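Local atomic coordinates of penicillin-binding protein PbpB (Mycobacterium tuberculosis, PDB entry 6KGU), a protein that synthesises cross-linked peptidoglycan from lipid intermediates during cell wall biogenesis and is a target of beta-lactam antibiotics such as aztreonam. Residues A[224-229]-A[396-401]; A[352-357]-A[407-412]. All blocks are in the same frame, centred on the assembly; numbering follows the deposited sequence.

Interaction 1: residues A[224-229]-A[396-401]; sequences VVLDAK and MYQAIA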
loop_
_atom_site.group_PDB
_atom_site.type_symbol
_atom_site.label_atom_id
_atom_site.label_comp_id
_atom_site.label_asym_id
_atom_site.label_seq_id
_atom_site.Cartn_x
_atom_site.Cartn_y
_atom_site.Cartn_z
ATOM N N VAL A 224 0.532 -4.129 -2.001
ATOM C CA VAL A 224 1.627 -3.338 -2.554
ATOM C C VAL A 224 2.875 -3.660 -1.747
ATOM O O VAL A 224 2.819 -3.731 -0.514
ATOM C CB VAL A 224 1.323 -1.822 -2.498
ATOM C CG1 VAL A 224 2.589 -0.989 -2.841
ATOM C CG2 VAL A 224 0.133 -1.466 -3.435
ATOM N N VAL A 225 3.991 -3.872 -2.433
ATOM C CA VAL A 225 5.284 -4.053 -1.790
ATOM C C VAL A 225 6.204 -2.944 -2.282
ATOM O O VAL A 225 6.457 -2.830 -3.486
ATOM C CB VAL A 225 5.897 -5.430 -2.086
ATOM C CG1 VAL A 225 7.273 -5.532 -1.399
ATOM C CG2 VAL A 225 4.953 -6.573 -1.618
ATOM N N LEU A 226 6.723 -2.150 -1.354
ATOM C CA LEU A 226 7.679 -1.109 -1.681
ATOM C C LEU A 226 9.062 -1.457 -1.156
ATOM O O LEU A 226 9.208 -2.056 -0.088
ATOM C CB LEU A 226 7.258 0.240 -1.090
ATOM C CG LEU A 226 5.914 0.851 -1.494
ATOM C CD1 LEU A 226 5.745 2.220 -0.808
ATOM C CD2 LEU A 226 5.809 0.983 -3.005
ATOM N N ASP A 227 10.082 -1.056 -1.909
ATOM C CA ASP A 227 11.421 -1.024 -1.350
ATOM C C ASP A 227 11.475 0.019 -0.242
ATOM O O ASP A 227 11.101 1.178 -0.452
ATOM C CB ASP A 227 12.466 -0.703 -2.424
ATOM C CG ASP A 227 13.853 -0.555 -1.830
ATOM O OD1 ASP A 227 14.509 -1.577 -1.613
ATOM O OD2 ASP A 227 14.259 0.584 -1.519
ATOM N N ALA A 228 11.946 -0.397 0.938
ATOM C CA ALA A 228 11.884 0.465 2.114
ATOM C C ALA A 228 12.651 1.762 1.913
ATOM O O ALA A 228 12.165 2.835 2.282
ATOM C CB ALA A 228 12.422 -0.276 3.339
ATOM N N LYS A 229 13.854 1.691 1.337
ATOM C CA LYS A 229 14.711 2.875 1.284
ATOM C C LYS A 229 14.337 3.813 0.139
ATOM O O LYS A 229 14.315 5.036 0.321
ATOM C CB LYS A 229 16.175 2.453 1.156
ATOM C CG LYS A 229 16.846 1.991 2.472
ATOM C CD LYS A 229 18.226 1.353 2.191
ATOM C CE LYS A 229 19.064 1.134 3.459
ATOM N NZ LYS A 229 19.527 2.437 4.037
ATOM N N MET A 396 3.028 5.783 3.553
ATOM C CA MET A 396 3.170 6.280 4.922
ATOM C C MET A 396 4.152 5.438 5.709
ATOM O O MET A 396 5.007 5.966 6.430
ATOM C CB MET A 396 1.819 6.275 5.639
ATOM C CG MET A 396 0.890 7.395 5.257
ATOM S SD MET A 396 -0.156 7.861 6.643
ATOM C CE MET A 396 -1.259 6.456 6.797
ATOM N N TYR A 397 4.005 4.114 5.628
ATOM C CA TYR A 397 4.874 3.231 6.394
ATOM C C TYR A 397 6.279 3.208 5.803
ATOM O O TYR A 397 7.253 2.963 6.524
ATOM C CB TYR A 397 4.245 1.831 6.470
ATOM C CG TYR A 397 3.105 1.804 7.468
ATOM C CD1 TYR A 397 1.917 2.485 7.211
ATOM C CD2 TYR A 397 3.229 1.137 8.691
ATOM C CE1 TYR A 397 0.862 2.493 8.139
ATOM C CE2 TYR A 397 2.192 1.147 9.624
ATOM C CZ TYR A 397 1.012 1.830 9.339
ATOM O OH TYR A 397 -0.029 1.842 10.242
ATOM N N GLN A 398 6.401 3.512 4.507
ATOM C CA GLN A 398 7.723 3.650 3.900
ATOM C C GLN A 398 8.506 4.792 4.533
ATOM O O GLN A 398 9.731 4.693 4.714
ATOM C CB GLN A 398 7.588 3.861 2.389
ATOM C CG GLN A 398 8.925 3.934 1.662
ATOM C CD GLN A 398 9.527 5.305 1.715
ATOM O OE1 GLN A 398 8.814 6.304 1.869
ATOM N NE2 GLN A 398 10.845 5.372 1.617
ATOM N N ALA A 399 7.821 5.896 4.867
ATOM C CA ALA A 399 8.495 7.023 5.507
ATOM C C ALA A 399 9.145 6.591 6.813
ATOM O O ALA A 399 10.287 6.962 7.117
ATOM C CB ALA A 399 7.497 8.157 5.775
ATOM N N ILE A 400 8.405 5.818 7.610
ATOM C CA ILE A 400 8.900 5.351 8.895
ATOM C C ILE A 400 9.970 4.287 8.695
ATOM O O ILE A 400 10.955 4.222 9.440
ATOM C CB ILE A 400 7.705 4.832 9.720
ATOM C CG1 ILE A 400 6.809 6.006 10.140
ATOM C CG2 ILE A 400 8.173 3.989 10.909
ATOM C CD1 ILE A 400 7.540 7.039 11.022
ATOM N N ALA A 401 9.789 3.432 7.687
ATOM C CA ALA A 401 10.809 2.440 7.358
ATOM C C ALA A 401 12.133 3.110 6.980
ATOM O O ALA A 401 13.210 2.624 7.340
ATOM C CB ALA A 401 10.318 1.566 6.206
#
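Q398 extends CG anti to its backbone N (chi1 -177°), bringing that carbon to 3.5 Å from A228 O, and the chain then bends at chi2 (-84°), which places CD; the carboxamide that follows presents NE2 to the same oxygen. The setting is the transpeptidase domain, of the penicillin-binding protein and serine beta-lactamase fold: helix 390-401 lies against the antiparallel sheet, here over the end of strand 220-227. Q398 NE2 donates to A228 O at 2.9 Å, with an N-H...O angle of 149°, the nitrogen somewhat tilted from the carbonyl plane. At its other end the amide accepts through OE1 from the backbone N of V407. Glutamine suits this buried place because one flat group supplies a donor and an acceptor, and the two different partners fix which way round it sits. Nearer the helix backbone, L226 turns its CB toward the helix and lies across the Q398 side chain at about a right angle, its CD1 4.0 Å from Q398 CB. The leucine also touches T394, one turn earlier in the helix. D227 points away from the helix, as expected of the next residue in a strand, and its carboxylate accepts from T230 N through OD2. Where the strand gives way to a turn, the small A228 lets the strand end come close to the helix, its CA 5.5 Å from Q398 CA. One turn of helix on from Q398, two methyls meet over V510 of the adjacent strand: A228 CB lies 4.0 Å from A401 CB.

Interaction 2: residues A[352-357]-A[407-412]; sequences QRTGVG and VPPRII
The guanidinium of R410 has G355 O over one face, T354 O at its edge near the plane, and water 1 at the edge in the plane. G355 O comes within 3.1 Å of R410 CZ; it lies over the plane, where no N-H points at it, and meets the cation through its face rather than by a hydrogen bond. R410 NH1 donates to T354 O at 2.9 Å, approaching from above the carbonyl plane. The same nitrogen also donates to P409 O, at 3.0 Å, in the backbone just before its own residue. Water 1 adds an in-plane partner, accepting from R410 NH2 at 2.7 Å and donating to T354 O. The CB of R410 points away from 352-357; a bend at chi2 (-70°) turns CD back, and the rest of the long side chain reaches the carbonyls. G355, with positive phi and no side chain, allows the guanidinium to lie close to its backbone. G357 likewise takes backbone angles at which a CB would press on V356 O. The touching parts, 354-357 and 408-412, run in nearly the same direction, 5° apart end to end, and I411 N donates to V356 O at 3.3 Å within the carbonyl plane; water 2 links that oxygen to I412 N. A CA-H...O contact brings V356 CA to 3.2 Å from P409 O. On the apolar side, the T354 side chain crosses the P409 ring at about a right angle, T354 CB 3.9 Å from P409 CD, while T354 OG1 bonds to E361. V356, P409 and I411 all pack on V233, at the edge of the antiparallel sheet. R410 thus bonds a carbonyl of each loop, T354 O and P409 O, with G355 O over its face, a setting that would probably stabilise its positive charge.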
loop_
_atom_site.group_PDB
_atom_site.type_symbol
_atom_site.label_atom_id
_atom_site.label_comp_id
_atom_site.label_asym_id
_atom_site.label_seq_id
_atom_site.Cartn_x
_atom_site.Cartn_y
_atom_site.Cartn_z
ATOM N N GLN A 352 -2.925 13.747 -1.411
ATOM C CA GLN A 352 -2.165 14.160 -2.579
ATOM C C GLN A 352 -1.734 12.925 -3.364
ATOM O O GLN A 352 -1.298 11.929 -2.778
ATOM C CB GLN A 352 -0.919 15.001 -2.156
ATOM C CG GLN A 352 -1.167 15.968 -0.956
ATOM C CD GLN A 352 0.046 16.106 0.014
ATOM O OE1 GLN A 352 1.099 16.623 -0.370
ATOM N NE2 GLN A 352 -0.115 15.647 1.271
ATOM N N ARG A 353 -1.862 12.990 -4.690
ATOM C CA ARG A 353 -1.303 11.960 -5.558
ATOM C C ARG A 353 0.194 11.790 -5.321
ATOM O O ARG A 353 0.923 12.762 -5.104
ATOM C CB ARG A 353 -1.530 12.307 -7.033
ATOM C CG ARG A 353 -2.911 12.012 -7.518
ATOM C CD ARG A 353 -3.086 12.442 -8.971
ATOM N NE ARG A 353 -4.468 12.221 -9.371
ATOM C CZ ARG A 353 -5.415 13.151 -9.340
ATOM N NH1 ARG A 353 -5.124 14.385 -8.937
ATOM N NH2 ARG A 353 -6.654 12.845 -9.715
ATOM N N THR A 354 0.660 10.542 -5.401
ATOM C CA THR A 354 2.072 10.276 -5.203
ATOM C C THR A 354 2.911 10.683 -6.411
ATOM O O THR A 354 4.113 10.915 -6.251
ATOM C CB THR A 354 2.318 8.792 -4.927
ATOM O OG1 THR A 354 1.987 8.043 -6.103
ATOM C CG2 THR A 354 1.494 8.292 -3.734
ATOM N N GLY A 355 2.312 10.755 -7.603
ATOM C CA GLY A 355 3.087 10.872 -8.827
ATOM C C GLY A 355 3.788 9.593 -9.246
ATOM O O GLY A 355 4.828 9.649 -9.919
ATOM N N VAL A 356 3.237 8.429 -8.880
ATOM C CA VAL A 356 3.922 7.150 -9.110
ATOM C C VAL A 356 4.135 6.850 -10.590
ATOM O O VAL A 356 4.998 6.030 -10.937
ATOM C CB VAL A 356 3.128 6.009 -8.419
ATOM C CG1 VAL A 356 1.713 5.935 -8.978
ATOM C CG2 VAL A 356 3.838 4.671 -8.581
ATOM N N GLY A 357 3.386 7.494 -11.480
ATOM C CA GLY A 357 3.518 7.202 -12.893
ATOM C C GLY A 357 2.554 6.152 -13.403
ATOM O O GLY A 357 2.892 5.405 -14.333
ATOM N N VAL A 407 9.822 8.813 0.650
ATOM C CA VAL A 407 10.229 8.899 -0.747
ATOM C C VAL A 407 9.019 8.486 -1.582
ATOM O O VAL A 407 8.637 7.305 -1.581
ATOM C CB VAL A 407 11.461 8.022 -1.039
ATOM C CG1 VAL A 407 11.907 8.172 -2.511
ATOM C CG2 VAL A 407 12.626 8.380 -0.092
ATOM N N PRO A 408 8.388 9.416 -2.295
ATOM C CA PRO A 408 7.192 9.084 -3.078
ATOM C C PRO A 408 7.447 7.894 -3.989
ATOM O O PRO A 408 8.482 7.824 -4.667
ATOM C CB PRO A 408 6.938 10.365 -3.881
ATOM C CG PRO A 408 7.511 11.459 -2.998
ATOM C CD PRO A 408 8.766 10.831 -2.432
ATOM N N PRO A 409 6.550 6.912 -3.991
ATOM C CA PRO A 409 6.799 5.688 -4.757
ATOM C C PRO A 409 6.802 5.950 -6.251
ATOM O O PRO A 409 6.098 6.827 -6.750
ATOM C CB PRO A 409 5.631 4.773 -4.356
ATOM C CG PRO A 409 4.582 5.694 -3.864
ATOM C CD PRO A 409 5.282 6.861 -3.250
ATOM N N ARG A 410 7.596 5.151 -6.966
ATOM C CA ARG A 410 7.707 5.236 -8.412
ATOM C C ARG A 410 7.712 3.825 -8.970
ATOM O O ARG A 410 8.262 2.905 -8.352
ATOM C CB ARG A 410 9.011 5.968 -8.847
ATOM C CG ARG A 410 9.093 7.440 -8.441
ATOM C CD ARG A 410 8.100 8.240 -9.253
ATOM N NE ARG A 410 8.142 9.680 -9.006
ATOM C CZ ARG A 410 7.351 10.333 -8.164
ATOM N NH1 ARG A 410 6.439 9.676 -7.443
ATOM N NH2 ARG A 410 7.457 11.660 -8.042
ATOM N N ILE A 411 7.126 3.662 -10.151
ATOM C CA ILE A 411 7.076 2.361 -10.796
ATOM C C ILE A 411 7.846 2.328 -12.109
ATOM O O ILE A 411 8.126 1.225 -12.613
ATOM C CB ILE A 411 5.619 1.892 -11.012
ATOM C CG1 ILE A 411 5.580 0.367 -11.275
ATOM C CG2 ILE A 411 4.982 2.641 -12.169
ATOM C CD1 ILE A 411 4.267 -0.295 -10.879
ATOM N N ILE A 412 8.193 3.480 -12.673
ATOM C CA ILE A 412 9.051 3.556 -13.850
ATOM C C ILE A 412 10.481 3.703 -13.353
ATOM O O ILE A 412 10.816 4.705 -12.716
ATOM C CB ILE A 412 8.682 4.729 -14.763
ATOM C CG1 ILE A 412 7.171 4.836 -14.962
ATOM C CG2 ILE A 412 9.404 4.568 -16.099
ATOM C CD1 ILE A 412 6.574 3.650 -15.647
HETATM O O HOH W 1 6.067 13.314 -6.360
HETATM O O HOH W 2 7.418 6.086 -12.038
#

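The segments alternate along the chain, 224-229, 352-357, 396-401 and 407-412, so the two connections cross, and their centres lie 12 Å apart within the transpeptidase domain. Helix 390-401 is common ground: its last turns form interaction 1, and L391 near its start touches T354, V356 and P409 of interaction 2. Strands 220-227 and 233-238 are neighbours in the antiparallel sheet, the first contributing to interaction 1 and the second touching interaction 2 through V233. The two contacts also pack directly, L226 CD2 4.0 Å from P409 CB. Interaction 1 joins helix to antiparallel sheet, while interaction 2 ends at I412, where strand 412-416 of the mixed sheet begins, both away from the aztreonam pocket.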